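Local coordinates for protein adhesin LabA (Helicobacter pylori, PDB 6GMM) that acts as a bacterial outer-membrane adhesin and lectin, probably attaching the bacterium to LacdiNAc-bearing glycans of the gastric mucosa, at residues 33-38 with 270-275; 40-45 with 373-378; 260-265 with 295-300; 289-294 with 377-382; 17-22 with 397-402. All coordinates share one frame; numbering follows the deposited sequence.

Interaction 1 of 5, residues 33-38 with 270-275; sequences NAINNA and RNLDTG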
# COMPACT_ATOMS: atom_id res chain seq x y z
N ASN A 33 -6.38 -21.82 -22.96
CA ASN A 33 -5.10 -22.09 -22.31
C ASN A 33 -4.59 -20.79 -21.67
O ASN A 33 -4.30 -20.80 -20.48
CB ASN A 33 -4.10 -22.63 -23.33
CG ASN A 33 -2.67 -22.63 -22.86
OD1 ASN A 33 -2.26 -23.49 -22.07
ND2 ASN A 33 -1.89 -21.68 -23.37
N ALA A 34 -4.55 -19.67 -22.44
CA ALA A 34 -4.12 -18.34 -21.98
C ALA A 34 -5.03 -17.78 -20.90
O ALA A 34 -4.55 -17.09 -20.00
CB ALA A 34 -4.04 -17.36 -23.15
N ILE A 35 -6.32 -18.09 -20.96
CA ILE A 35 -7.28 -17.65 -19.94
C ILE A 35 -7.03 -18.47 -18.67
O ILE A 35 -6.94 -17.88 -17.59
CB ILE A 35 -8.75 -17.72 -20.46
CG1 ILE A 35 -8.95 -16.72 -21.63
CG2 ILE A 35 -9.74 -17.44 -19.33
CD1 ILE A 35 -10.17 -16.99 -22.48
N ASN A 36 -6.88 -19.82 -18.79
CA ASN A 36 -6.60 -20.68 -17.63
C ASN A 36 -5.31 -20.24 -16.95
O ASN A 36 -5.28 -20.13 -15.73
CB ASN A 36 -6.49 -22.17 -18.03
CG ASN A 36 -7.80 -22.81 -18.45
OD1 ASN A 36 -8.90 -22.37 -18.08
ND2 ASN A 36 -7.70 -23.88 -19.20
N ASN A 37 -4.26 -19.94 -17.74
CA ASN A 37 -2.99 -19.46 -17.16
C ASN A 37 -3.16 -18.18 -16.35
O ASN A 37 -2.63 -18.10 -15.23
CB ASN A 37 -1.91 -19.30 -18.24
CG ASN A 37 -1.49 -20.61 -18.83
OD1 ASN A 37 -1.75 -21.69 -18.26
ND2 ASN A 37 -0.86 -20.56 -20.01
N ALA A 38 -3.93 -17.20 -16.87
CA ALA A 38 -4.15 -15.93 -16.15
C ALA A 38 -4.97 -16.10 -14.87
O ALA A 38 -4.64 -15.52 -13.83
CB ALA A 38 -4.78 -14.90 -17.06
N ARG A 270 -12.77 -23.98 -11.96
CA ARG A 270 -12.51 -25.13 -12.82
C ARG A 270 -11.97 -24.62 -14.17
O ARG A 270 -12.57 -23.73 -14.78
CB ARG A 270 -13.78 -25.97 -13.03
N ASN A 271 -10.82 -25.18 -14.62
CA ASN A 271 -10.19 -24.81 -15.90
C ASN A 271 -11.14 -25.04 -17.08
O ASN A 271 -11.90 -26.02 -17.06
CB ASN A 271 -8.92 -25.63 -16.13
CG ASN A 271 -7.76 -25.23 -15.26
OD1 ASN A 271 -7.29 -24.08 -15.29
ND2 ASN A 271 -7.21 -26.18 -14.53
N LEU A 272 -11.09 -24.16 -18.10
CA LEU A 272 -11.90 -24.29 -19.32
C LEU A 272 -11.34 -25.47 -20.11
O LEU A 272 -10.13 -25.72 -20.03
CB LEU A 272 -11.81 -23.02 -20.20
CG LEU A 272 -12.32 -21.71 -19.61
CD1 LEU A 272 -11.70 -20.53 -20.33
CD2 LEU A 272 -13.83 -21.61 -19.70
N ASP A 273 -12.19 -26.18 -20.87
CA ASP A 273 -11.69 -27.30 -21.66
C ASP A 273 -10.86 -26.73 -22.82
O ASP A 273 -11.34 -25.91 -23.60
CB ASP A 273 -12.82 -28.22 -22.13
CG ASP A 273 -12.41 -29.55 -22.76
OD1 ASP A 273 -11.18 -29.77 -22.96
OD2 ASP A 273 -13.30 -30.37 -23.06
N THR A 274 -9.57 -27.13 -22.86
CA THR A 274 -8.60 -26.70 -23.87
C THR A 274 -8.94 -27.36 -25.23
O THR A 274 -8.61 -26.80 -26.28
CB THR A 274 -7.18 -26.94 -23.31
OG1 THR A 274 -6.94 -25.96 -22.29
CG2 THR A 274 -6.08 -26.82 -24.35
N GLY A 275 -9.65 -28.49 -25.20
CA GLY A 275 -10.07 -29.24 -26.38
C GLY A 275 -11.27 -28.65 -27.09
O GLY A 275 -11.37 -28.78 -28.30

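Interaction 2 of 5, residues 40-45 with 373-378; sequences GNLNAS and ERIHNA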
# COMPACT_ATOMS: atom_id res chain seq x y z
N GLY A 40 -5.26 -18.93 -13.09
CA GLY A 40 -4.39 -19.67 -12.17
C GLY A 40 -3.35 -18.75 -11.55
O GLY A 40 -3.07 -18.86 -10.35
N ASN A 41 -2.82 -17.79 -12.36
CA ASN A 41 -1.86 -16.79 -11.85
C ASN A 41 -2.49 -15.89 -10.78
O ASN A 41 -1.79 -15.51 -9.84
CB ASN A 41 -1.36 -15.89 -12.96
CG ASN A 41 -0.34 -16.46 -13.89
OD1 ASN A 41 0.34 -17.45 -13.60
ND2 ASN A 41 -0.20 -15.80 -15.04
N LEU A 42 -3.75 -15.45 -10.99
CA LEU A 42 -4.44 -14.56 -10.05
C LEU A 42 -4.75 -15.27 -8.76
O LEU A 42 -4.57 -14.68 -7.70
CB LEU A 42 -5.73 -13.97 -10.63
CG LEU A 42 -5.62 -12.86 -11.65
CD1 LEU A 42 -7.01 -12.49 -12.21
CD2 LEU A 42 -4.96 -11.63 -11.06
N ASN A 43 -5.22 -16.53 -8.85
CA ASN A 43 -5.56 -17.35 -7.68
C ASN A 43 -4.31 -17.56 -6.81
O ASN A 43 -4.39 -17.41 -5.58
CB ASN A 43 -6.19 -18.68 -8.13
CG ASN A 43 -6.47 -19.64 -7.00
OD1 ASN A 43 -5.63 -20.49 -6.65
ND2 ASN A 43 -7.64 -19.49 -6.39
N ALA A 44 -3.15 -17.83 -7.45
CA ALA A 44 -1.87 -18.01 -6.76
C ALA A 44 -1.40 -16.71 -6.10
O ALA A 44 -1.13 -16.72 -4.91
CB ALA A 44 -0.80 -18.54 -7.71
N SER A 45 -1.38 -15.57 -6.84
CA SER A 45 -0.99 -14.30 -6.22
C SER A 45 -2.01 -13.76 -5.20
O SER A 45 -1.61 -13.03 -4.28
CB SER A 45 -0.64 -13.24 -7.25
OG SER A 45 -1.70 -13.03 -8.17
N GLU A 373 3.77 -8.68 -12.78
CA GLU A 373 3.65 -8.63 -14.24
C GLU A 373 2.43 -9.46 -14.70
O GLU A 373 1.62 -8.94 -15.47
CB GLU A 373 4.94 -9.17 -14.91
N ARG A 374 2.27 -10.70 -14.17
CA ARG A 374 1.14 -11.59 -14.49
C ARG A 374 -0.21 -10.97 -14.10
O ARG A 374 -1.21 -11.23 -14.75
CB ARG A 374 1.33 -12.94 -13.80
CG ARG A 374 2.57 -13.70 -14.30
CD ARG A 374 2.76 -15.00 -13.54
NE ARG A 374 4.08 -15.60 -13.76
CZ ARG A 374 4.88 -16.02 -12.79
NH1 ARG A 374 6.06 -16.56 -13.07
NH2 ARG A 374 4.50 -15.91 -11.51
N ILE A 375 -0.23 -10.14 -13.05
CA ILE A 375 -1.43 -9.44 -12.56
C ILE A 375 -1.87 -8.41 -13.61
O ILE A 375 -3.05 -8.36 -13.97
CB ILE A 375 -1.18 -8.80 -11.15
CG1 ILE A 375 -1.20 -9.87 -10.04
CG2 ILE A 375 -2.15 -7.63 -10.83
CD1 ILE A 375 -0.60 -9.43 -8.69
N HIS A 376 -0.92 -7.61 -14.12
CA HIS A 376 -1.22 -6.59 -15.12
C HIS A 376 -1.75 -7.27 -16.38
O HIS A 376 -2.83 -6.92 -16.87
CB HIS A 376 0.01 -5.69 -15.37
CG HIS A 376 0.51 -5.05 -14.10
ND1 HIS A 376 -0.35 -4.39 -13.23
CD2 HIS A 376 1.76 -4.99 -13.58
CE1 HIS A 376 0.40 -3.95 -12.23
NE2 HIS A 376 1.67 -4.31 -12.39
N ASN A 377 -1.04 -8.32 -16.83
CA ASN A 377 -1.47 -9.08 -18.01
C ASN A 377 -2.87 -9.69 -17.80
O ASN A 377 -3.72 -9.56 -18.68
CB ASN A 377 -0.43 -10.13 -18.39
CG ASN A 377 0.90 -9.55 -18.85
OD1 ASN A 377 0.97 -8.49 -19.49
ND2 ASN A 377 1.99 -10.24 -18.55
N ALA A 378 -3.14 -10.28 -16.60
CA ALA A 378 -4.45 -10.88 -16.28
C ALA A 378 -5.57 -9.84 -16.31
O ALA A 378 -6.66 -10.14 -16.78
CB ALA A 378 -4.40 -11.59 -14.93
O HOH W 1 1.32 -15.60 -10.23
O HOH W 2 -1.67 -13.61 -15.99

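Interaction 3 of 5, residues 260-265 with 295-300; sequences KIVAAN and KAQAEI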
# COMPACT_ATOMS: atom_id res chain seq x y z
N LYS A 260 -10.44 -7.13 0.62
CA LYS A 260 -11.80 -7.70 0.68
C LYS A 260 -12.15 -8.26 -0.71
O LYS A 260 -12.75 -9.33 -0.81
CB LYS A 260 -12.86 -6.62 1.01
CG LYS A 260 -12.83 -6.05 2.41
CD LYS A 260 -13.92 -4.98 2.54
CE LYS A 260 -14.03 -4.43 3.94
NZ LYS A 260 -14.97 -3.27 4.00
N ILE A 261 -11.81 -7.48 -1.77
CA ILE A 261 -12.06 -7.84 -3.16
C ILE A 261 -11.32 -9.15 -3.48
O ILE A 261 -11.96 -10.12 -3.86
CB ILE A 261 -11.74 -6.70 -4.16
CG1 ILE A 261 -12.47 -5.38 -3.81
CG2 ILE A 261 -12.05 -7.14 -5.59
CD1 ILE A 261 -11.86 -4.09 -4.45
N VAL A 262 -10.00 -9.19 -3.24
CA VAL A 262 -9.15 -10.36 -3.45
C VAL A 262 -9.75 -11.54 -2.71
O VAL A 262 -9.90 -12.59 -3.31
CB VAL A 262 -7.71 -10.09 -2.96
CG1 VAL A 262 -6.83 -11.31 -3.16
CG2 VAL A 262 -7.11 -8.88 -3.65
N ALA A 263 -10.15 -11.34 -1.43
CA ALA A 263 -10.74 -12.33 -0.52
C ALA A 263 -12.02 -12.90 -1.05
O ALA A 263 -12.23 -14.11 -0.94
CB ALA A 263 -10.96 -11.72 0.86
N ALA A 264 -12.84 -12.05 -1.68
CA ALA A 264 -14.10 -12.48 -2.30
C ALA A 264 -13.88 -13.32 -3.57
O ALA A 264 -14.79 -14.05 -3.97
CB ALA A 264 -14.97 -11.27 -2.62
N ASN A 265 -12.67 -13.24 -4.18
CA ASN A 265 -12.32 -13.98 -5.41
C ASN A 265 -11.28 -15.10 -5.21
O ASN A 265 -10.77 -15.63 -6.19
CB ASN A 265 -11.82 -13.00 -6.50
CG ASN A 265 -12.90 -12.10 -7.03
OD1 ASN A 265 -13.82 -12.55 -7.70
ND2 ASN A 265 -12.80 -10.80 -6.75
N LYS A 295 -7.46 -5.95 -10.71
CA LYS A 295 -7.42 -4.51 -10.48
C LYS A 295 -7.11 -4.30 -8.99
O LYS A 295 -6.18 -3.55 -8.65
CB LYS A 295 -8.76 -3.86 -10.86
CG LYS A 295 -8.74 -2.34 -10.90
CD LYS A 295 -10.04 -1.81 -11.42
CE LYS A 295 -10.10 -0.31 -11.34
NZ LYS A 295 -11.45 0.15 -10.94
N ALA A 296 -7.82 -5.05 -8.10
CA ALA A 296 -7.54 -4.97 -6.64
C ALA A 296 -6.11 -5.37 -6.32
O ALA A 296 -5.41 -4.60 -5.69
CB ALA A 296 -8.52 -5.81 -5.84
N GLN A 297 -5.64 -6.54 -6.80
CA GLN A 297 -4.27 -7.00 -6.56
C GLN A 297 -3.24 -5.97 -7.00
O GLN A 297 -2.24 -5.77 -6.32
CB GLN A 297 -4.01 -8.33 -7.30
CG GLN A 297 -4.82 -9.49 -6.72
CD GLN A 297 -4.31 -10.82 -7.16
OE1 GLN A 297 -3.11 -11.04 -7.32
NE2 GLN A 297 -5.22 -11.77 -7.28
N ALA A 298 -3.49 -5.28 -8.12
CA ALA A 298 -2.57 -4.25 -8.59
C ALA A 298 -2.57 -3.06 -7.67
O ALA A 298 -1.49 -2.47 -7.48
CB ALA A 298 -2.90 -3.84 -10.02
N GLU A 299 -3.76 -2.70 -7.07
CA GLU A 299 -3.89 -1.57 -6.12
C GLU A 299 -3.12 -1.83 -4.86
O GLU A 299 -2.32 -0.99 -4.45
CB GLU A 299 -5.35 -1.24 -5.76
CG GLU A 299 -5.83 0.11 -6.27
CD GLU A 299 -5.15 1.33 -5.69
OE1 GLU A 299 -4.03 1.67 -6.13
OE2 GLU A 299 -5.80 2.01 -4.86
N ILE A 300 -3.33 -3.02 -4.25
CA ILE A 300 -2.60 -3.49 -3.07
C ILE A 300 -1.10 -3.26 -3.28
O ILE A 300 -0.45 -2.65 -2.44
CB ILE A 300 -2.91 -4.97 -2.81
CG1 ILE A 300 -4.37 -5.13 -2.36
CG2 ILE A 300 -1.91 -5.58 -1.83
CD1 ILE A 300 -4.85 -6.50 -2.23

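Interaction 4 of 5, residues 289-294 with 377-382; sequences SMFANA and NARNLA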
# COMPACT_ATOMS: atom_id res chain seq x y z
N SER A 289 -15.53 -10.51 -12.46
CA SER A 289 -14.88 -10.76 -11.16
C SER A 289 -13.37 -10.98 -11.37
O SER A 289 -12.57 -10.61 -10.52
CB SER A 289 -15.53 -11.96 -10.47
OG SER A 289 -15.43 -13.12 -11.28
N MET A 290 -12.97 -11.53 -12.52
CA MET A 290 -11.56 -11.75 -12.86
C MET A 290 -10.87 -10.39 -12.97
O MET A 290 -9.78 -10.22 -12.40
CB MET A 290 -11.41 -12.59 -14.13
CG MET A 290 -9.96 -12.86 -14.53
SD MET A 290 -9.85 -13.66 -16.15
CE MET A 290 -8.12 -13.30 -16.60
N PHE A 291 -11.54 -9.41 -13.60
CA PHE A 291 -11.06 -8.04 -13.75
C PHE A 291 -10.94 -7.35 -12.37
O PHE A 291 -9.87 -6.82 -12.01
CB PHE A 291 -12.00 -7.25 -14.66
CG PHE A 291 -11.67 -5.79 -14.78
CD1 PHE A 291 -10.45 -5.37 -15.31
CD2 PHE A 291 -12.54 -4.82 -14.28
CE1 PHE A 291 -10.13 -4.01 -15.37
CE2 PHE A 291 -12.20 -3.46 -14.34
CZ PHE A 291 -11.00 -3.07 -14.89
N ALA A 292 -12.04 -7.36 -11.60
CA ALA A 292 -12.07 -6.75 -10.29
C ALA A 292 -10.95 -7.33 -9.38
O ALA A 292 -10.33 -6.57 -8.62
CB ALA A 292 -13.43 -6.98 -9.66
N ASN A 293 -10.70 -8.65 -9.47
CA ASN A 293 -9.67 -9.29 -8.65
C ASN A 293 -8.28 -8.72 -8.98
O ASN A 293 -7.59 -8.26 -8.09
CB ASN A 293 -9.70 -10.82 -8.81
CG ASN A 293 -8.65 -11.55 -8.00
OD1 ASN A 293 -8.00 -11.00 -7.11
ND2 ASN A 293 -8.52 -12.83 -8.22
N ALA A 294 -7.90 -8.75 -10.24
CA ALA A 294 -6.63 -8.28 -10.79
C ALA A 294 -6.40 -6.78 -10.53
O ALA A 294 -5.28 -6.39 -10.19
CB ALA A 294 -6.62 -8.54 -12.30
N ASN A 377 -1.04 -8.32 -16.83
CA ASN A 377 -1.47 -9.08 -18.01
C ASN A 377 -2.87 -9.69 -17.80
O ASN A 377 -3.72 -9.56 -18.68
CB ASN A 377 -0.43 -10.13 -18.39
CG ASN A 377 0.90 -9.55 -18.85
OD1 ASN A 377 0.97 -8.49 -19.49
ND2 ASN A 377 1.99 -10.24 -18.55
N ALA A 378 -3.14 -10.28 -16.60
CA ALA A 378 -4.45 -10.88 -16.28
C ALA A 378 -5.57 -9.84 -16.31
O ALA A 378 -6.66 -10.14 -16.78
CB ALA A 378 -4.40 -11.59 -14.93
N ARG A 379 -5.27 -8.62 -15.84
CA ARG A 379 -6.22 -7.49 -15.78
C ARG A 379 -6.68 -7.11 -17.17
O ARG A 379 -7.88 -7.03 -17.43
CB ARG A 379 -5.56 -6.28 -15.09
CG ARG A 379 -6.43 -5.03 -15.05
CD ARG A 379 -5.62 -3.86 -14.55
NE ARG A 379 -6.40 -2.63 -14.47
CZ ARG A 379 -6.17 -1.63 -13.61
NH1 ARG A 379 -6.92 -0.54 -13.63
NH2 ARG A 379 -5.19 -1.74 -12.71
N ASN A 380 -5.71 -6.87 -18.07
CA ASN A 380 -5.97 -6.47 -19.45
C ASN A 380 -6.76 -7.53 -20.19
O ASN A 380 -7.79 -7.19 -20.81
CB ASN A 380 -4.67 -6.05 -20.13
CG ASN A 380 -4.07 -4.84 -19.41
OD1 ASN A 380 -4.81 -3.99 -18.88
ND2 ASN A 380 -2.76 -4.79 -19.27
N LEU A 381 -6.37 -8.81 -20.05
CA LEU A 381 -7.09 -9.94 -20.65
C LEU A 381 -8.54 -9.96 -20.11
O LEU A 381 -9.50 -10.01 -20.88
CB LEU A 381 -6.38 -11.27 -20.30
CG LEU A 381 -7.07 -12.59 -20.75
CD1 LEU A 381 -7.34 -12.61 -22.26
CD2 LEU A 381 -6.17 -13.77 -20.48
N ALA A 382 -8.69 -9.85 -18.80
CA ALA A 382 -10.00 -9.85 -18.15
C ALA A 382 -10.88 -8.69 -18.64
O ALA A 382 -12.05 -8.93 -18.95
CB ALA A 382 -9.83 -9.81 -16.65

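Interaction 5 of 5, residues 17-22 with 397-402; sequences TNYSVL and EHYDSI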
# COMPACT_ATOMS: atom_id res chain seq x y z
N THR A 17 0.57 1.38 -31.76
CA THR A 17 0.74 0.88 -30.39
C THR A 17 -0.62 0.40 -29.85
O THR A 17 -0.74 -0.76 -29.44
CB THR A 17 1.38 1.99 -29.56
OG1 THR A 17 2.71 2.14 -30.04
CG2 THR A 17 1.41 1.69 -28.03
N ASN A 18 -1.64 1.25 -29.97
CA ASN A 18 -3.00 0.91 -29.52
C ASN A 18 -3.56 -0.29 -30.27
O ASN A 18 -4.15 -1.17 -29.66
CB ASN A 18 -3.94 2.12 -29.62
CG ASN A 18 -3.72 3.18 -28.55
OD1 ASN A 18 -2.93 3.01 -27.61
ND2 ASN A 18 -4.41 4.30 -28.67
N TYR A 19 -3.31 -0.34 -31.59
CA TYR A 19 -3.76 -1.43 -32.46
C TYR A 19 -3.07 -2.74 -32.04
O TYR A 19 -3.75 -3.73 -31.79
CB TYR A 19 -3.39 -1.08 -33.93
CG TYR A 19 -3.71 -2.12 -34.97
CD1 TYR A 19 -2.74 -3.04 -35.40
CD2 TYR A 19 -4.93 -2.13 -35.63
CE1 TYR A 19 -3.03 -4.00 -36.37
CE2 TYR A 19 -5.23 -3.08 -36.61
CZ TYR A 19 -4.26 -4.01 -36.99
OH TYR A 19 -4.51 -4.92 -37.99
N SER A 20 -1.73 -2.73 -31.98
CA SER A 20 -0.88 -3.88 -31.65
C SER A 20 -1.28 -4.56 -30.35
O SER A 20 -1.38 -5.80 -30.32
CB SER A 20 0.58 -3.45 -31.59
OG SER A 20 1.39 -4.55 -31.22
N VAL A 21 -1.50 -3.74 -29.28
CA VAL A 21 -1.88 -4.14 -27.93
C VAL A 21 -3.30 -4.73 -27.91
O VAL A 21 -3.51 -5.80 -27.32
CB VAL A 21 -1.69 -2.93 -26.96
CG1 VAL A 21 -2.52 -3.06 -25.68
CG2 VAL A 21 -0.21 -2.71 -26.64
N LEU A 22 -4.27 -4.04 -28.56
CA LEU A 22 -5.65 -4.50 -28.62
C LEU A 22 -5.71 -5.81 -29.43
O LEU A 22 -6.49 -6.71 -29.11
CB LEU A 22 -6.52 -3.39 -29.22
CG LEU A 22 -8.03 -3.60 -29.29
CD1 LEU A 22 -8.60 -4.03 -27.97
CD2 LEU A 22 -8.70 -2.33 -29.73
N GLU A 397 -11.97 -0.27 -35.97
CA GLU A 397 -11.97 1.20 -36.02
C GLU A 397 -10.54 1.70 -36.14
O GLU A 397 -10.27 2.59 -36.95
CB GLU A 397 -12.60 1.78 -34.75
CG GLU A 397 -14.11 1.65 -34.71
CD GLU A 397 -14.79 2.11 -33.43
OE1 GLU A 397 -14.21 2.94 -32.70
OE2 GLU A 397 -15.93 1.65 -33.19
N HIS A 398 -9.64 1.12 -35.31
CA HIS A 398 -8.21 1.40 -35.30
C HIS A 398 -7.60 1.08 -36.65
O HIS A 398 -6.85 1.90 -37.16
CB HIS A 398 -7.53 0.62 -34.18
CG HIS A 398 -7.60 1.31 -32.86
ND1 HIS A 398 -8.80 1.66 -32.29
CD2 HIS A 398 -6.60 1.74 -32.06
CE1 HIS A 398 -8.51 2.27 -31.16
NE2 HIS A 398 -7.19 2.34 -30.97
N TYR A 399 -7.99 -0.08 -37.27
CA TYR A 399 -7.51 -0.48 -38.62
C TYR A 399 -7.86 0.59 -39.66
O TYR A 399 -6.98 1.01 -40.42
CB TYR A 399 -8.09 -1.85 -39.05
CG TYR A 399 -7.61 -2.32 -40.41
CD1 TYR A 399 -8.29 -1.97 -41.57
CD2 TYR A 399 -6.48 -3.12 -40.53
CE1 TYR A 399 -7.83 -2.35 -42.83
CE2 TYR A 399 -6.02 -3.55 -41.78
CZ TYR A 399 -6.70 -3.15 -42.93
OH TYR A 399 -6.25 -3.56 -44.16
N ASP A 400 -9.14 0.99 -39.69
CA ASP A 400 -9.68 2.03 -40.55
C ASP A 400 -8.97 3.39 -40.28
O ASP A 400 -8.60 4.07 -41.24
CB ASP A 400 -11.20 2.16 -40.36
CG ASP A 400 -12.06 0.98 -40.82
OD1 ASP A 400 -11.61 0.22 -41.72
OD2 ASP A 400 -13.21 0.87 -40.34
N SER A 401 -8.75 3.75 -38.99
CA SER A 401 -8.06 4.98 -38.57
C SER A 401 -6.61 5.08 -39.12
O SER A 401 -6.19 6.16 -39.52
CB SER A 401 -8.05 5.11 -37.05
OG SER A 401 -9.26 5.66 -36.54
N ILE A 402 -5.87 3.94 -39.10
CA ILE A 402 -4.48 3.79 -39.56
C ILE A 402 -4.42 3.92 -41.09
O ILE A 402 -3.58 4.67 -41.62
CB ILE A 402 -3.88 2.44 -39.04
CG1 ILE A 402 -3.60 2.52 -37.53
CG2 ILE A 402 -2.62 2.03 -39.81
CD1 ILE A 402 -3.54 1.18 -36.80

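Interaction 1 of 5, residues 33-38 with 270-275
An extended loop, 270-275, runs past the first turns of helix 32-50 and is pinned there by one asparagine side chain that reads the loop backbone at a single residue. Asn36 has CG anti to its carbonyl carbon, which swings the amide out toward the loop, where both of its ends are used. Asn36 OD1 accepts from Leu272 N at 2.8 Å, in the carbonyl plane and on a lone pair. Asn36 ND2 donates to Leu272 O at 3.2 Å along a nearly straight line (171°). Two bonds to the N-H and C=O of the same residue form a cyclic pair, and they fix the rotation of the group. Asparagine suits the place because its flat end carries a donor and an acceptor side by side. This tethers the long connection between helices 239-264 and 287-311 to helix 32-50. Leu272 also turns inward, its CD1 lying 3.8 Å from Ile35 CG2, and both side chains touch Phe278 of the same loop. Farther on, Asp273 OD1 takes the N-H of Gly275 in an Asx turn, met from above the carboxylate plane.

Interaction 2 of 5, residues 40-45 with 373-378
This is a helix-helix contact, apolar on its inner side and water-bridged on its outer side, between helices 32-50 and 369-386. The short segments pass 9.4 Å apart at 132° between their directions. On the inner side Leu42, its CG anti to the carbonyl carbon, straddles the small Ala378: Leu42 CG comes to 3.7 Å of Ala378 CB, and both methyl branches lie about as close. Alanine suits this place because its single methyl can sit against the leucine fork. Next along, Ser45 holds OG in the crowded position between backbone N and carbonyl carbon (chi1 55°), 3.7 Å from Ile375 CG1; the hydroxyl's hydrogen-bond partner is Gln297 OE1 on helix 287-311, so a polar group is satisfied within an otherwise oily layer.

On the outer side the Asn41 amide crosses the extended Arg374 chain at about a right angle, Asn41 ND2 lying 3.4 Å from the aliphatic Arg374 CD. Two waters complete this edge. One accepts from Asn41 ND2 (2.8 Å) and donates to Arg374 O (2.7 Å), joining amide to helix backbone; the other donates to Asn41 O and accepts only weakly from Arg374 NH2. With helix 287-311 closing over Leu42 and Ile375, the packing is that of an antiparallel helical bundle, buried leucine, isoleucine and alanine within, and Asn41 and Arg374 bridged by water at the exposed edge.

Interaction 3 of 5, residues 260-265 with 295-300
Two successive long helices of the adhesin, 239-264 and 287-311, pack here as an antiparallel helical pair, the segments crossing at 140° with their axes 9.1 Å apart. Ala296, whose small side chain lets Ile261 come in close, faces it across the gap, and Ala296 CB lies 3.7 Å from Ile261 CB. Ile261 has CG2 anti to the backbone N and CG1 anti to the carbonyl carbon (chi1 -54°), so that CB, CG2 and CD1 all gather round the one alanine methyl.

Val262 carries the larger share of the contact. Its CG1 is anti to the backbone N (chi1 179°), which places CG2 beside that N and aims it across the gap, where it meets three side chains. One is Ala296, at its methyl. Val262 CG2 also lies 3.9 Å from Gln297 CG, the valine crossing the glutamine chain at about a right angle. A beta-branched residue fits, since one methyl can serve this helix while the side chain also packs on Ala46 and Ile50 of helix 32-50. Gln297, CG anti to its carbonyl carbon and extended beyond, gives only its aliphatic part to Val262; its amide end is engaged by Ser45, Leu42 O and Asn293, so a buried polar group is well satisfied. Ile300, likewise with CG1 anti to the carbonyl carbon, reaches toward the valine tip to tip, and Ile300 CD1 ends 3.6 Å from Val262 CG2.

Interaction 4 of 5, residues 289-294 with 377-382
Met290 and Phe291, neighbours on helix 287-311, both pack against Ala382 on helix 369-386. Both have CG anti to the backbone N, but they start from different points of the helical turn and diverge. Met290 runs out fully extended, Met290 CG passing Ala382 CB at 3.7 Å and Met290 CE ending 3.5 Å from Ala378 O; an unbranched, flexible thioether can run extended past the Ala382 methyl. Phe291 turns its ring toward Arg379, whose carbonyl O lies at the ring edge, in plane, 3.7 Å from Phe291 CD1. The Arg379 chain, extended from CG to NE, crosses the ring obliquely, Arg379 CG lying 3.9 Å from Phe291 CE1, with ring and guanidinium planes 70° apart. Arg379 meets the ring mainly with its CG and its backbone O.

Alanines make the close approach possible. Ala382 CB comes within 3.5 Å of Phe291 N, and Ala294 CB lies 3.7 Å from Arg379 CB, allowing the segment axes to come to 8.3 Å in a nearly antiparallel pairing (150°), as in a helical bundle. Helix 32-50 completes the core, with Ala38 and Arg39 against Met290 and Leu42 against Ala294, while helix 4-28 meets Leu381 through Gln28.

Interaction 5 of 5, residues 17-22 with 397-402
Tyr19 OH is the best-held polar atom here, gripped by one hydrogen bond, to the backbone oxygen of Tyr436 in the strand 433-437. The bond anchors the far end of a buried ring at the junction of two antiparallel helices, 4-28 and 388-408, with the small two-stranded sheet 419-423/433-437. The helix segments run at 150° to each other, 9.8 Å apart at their axes, a spacing that accommodates the Tyr19 ring, the His398 ring and Ile402.

Tyr19 has CG anti to the backbone N (chi1 177°), which carries the ring alongside Tyr399 toward the sheet. Tyr399 takes the same first torsion, and the two side chains lie side by side, pointing the same way. Their rings do not stack: Tyr19 OH lies in the plane of the Tyr399 ring at its edge, 3.7 Å from Tyr399 CD2, while Tyr19 CE2 packs 4.0 Å from Tyr399 CB. Tyrosine suits the place because its ring packs on Tyr399 and Ile402 while the hydroxyl at its tip reaches Tyr436 O. Val419 touches both tyrosines, so the sheet packs on this layer as well.

On another flank His398, CG anti to its carbonyl carbon, brings its imidazole to Asn18, whose CB lies near the ring plane at the edge, 3.5 Å from His398 NE2; ring and amide planes are turned 51° apart. The ring's other nitrogen, ND1, has a weak hydrogen bond to Lys394 O. Ile402, crossing Tyr19 at about a right angle, brings its CD1 to 3.7 Å from Tyr19 CB.

In the fold
Interactions 2, 3 and 4 form one continuous core. Interactions 2 and 4, with centres about 8 Å apart, share Asn377 and Ala378 on helix 369-386, and interaction 3 joins interaction 4 through helix 287-311. Gln297 is the polar link between interactions 2 and 3: its OE1 lies 2.6 Å from Ser45 OG and its NE2 3.0 Å from Leu42 O. Interaction 1 continues along helix 32-50 toward the surface and touches this core at Ala38, whose CB is 3.7 Å from Met290 CE. Interaction 5 stands apart, its centre about 22 Å from that of interaction 4, although helix 388-408 directly follows helix 369-386 in the chain.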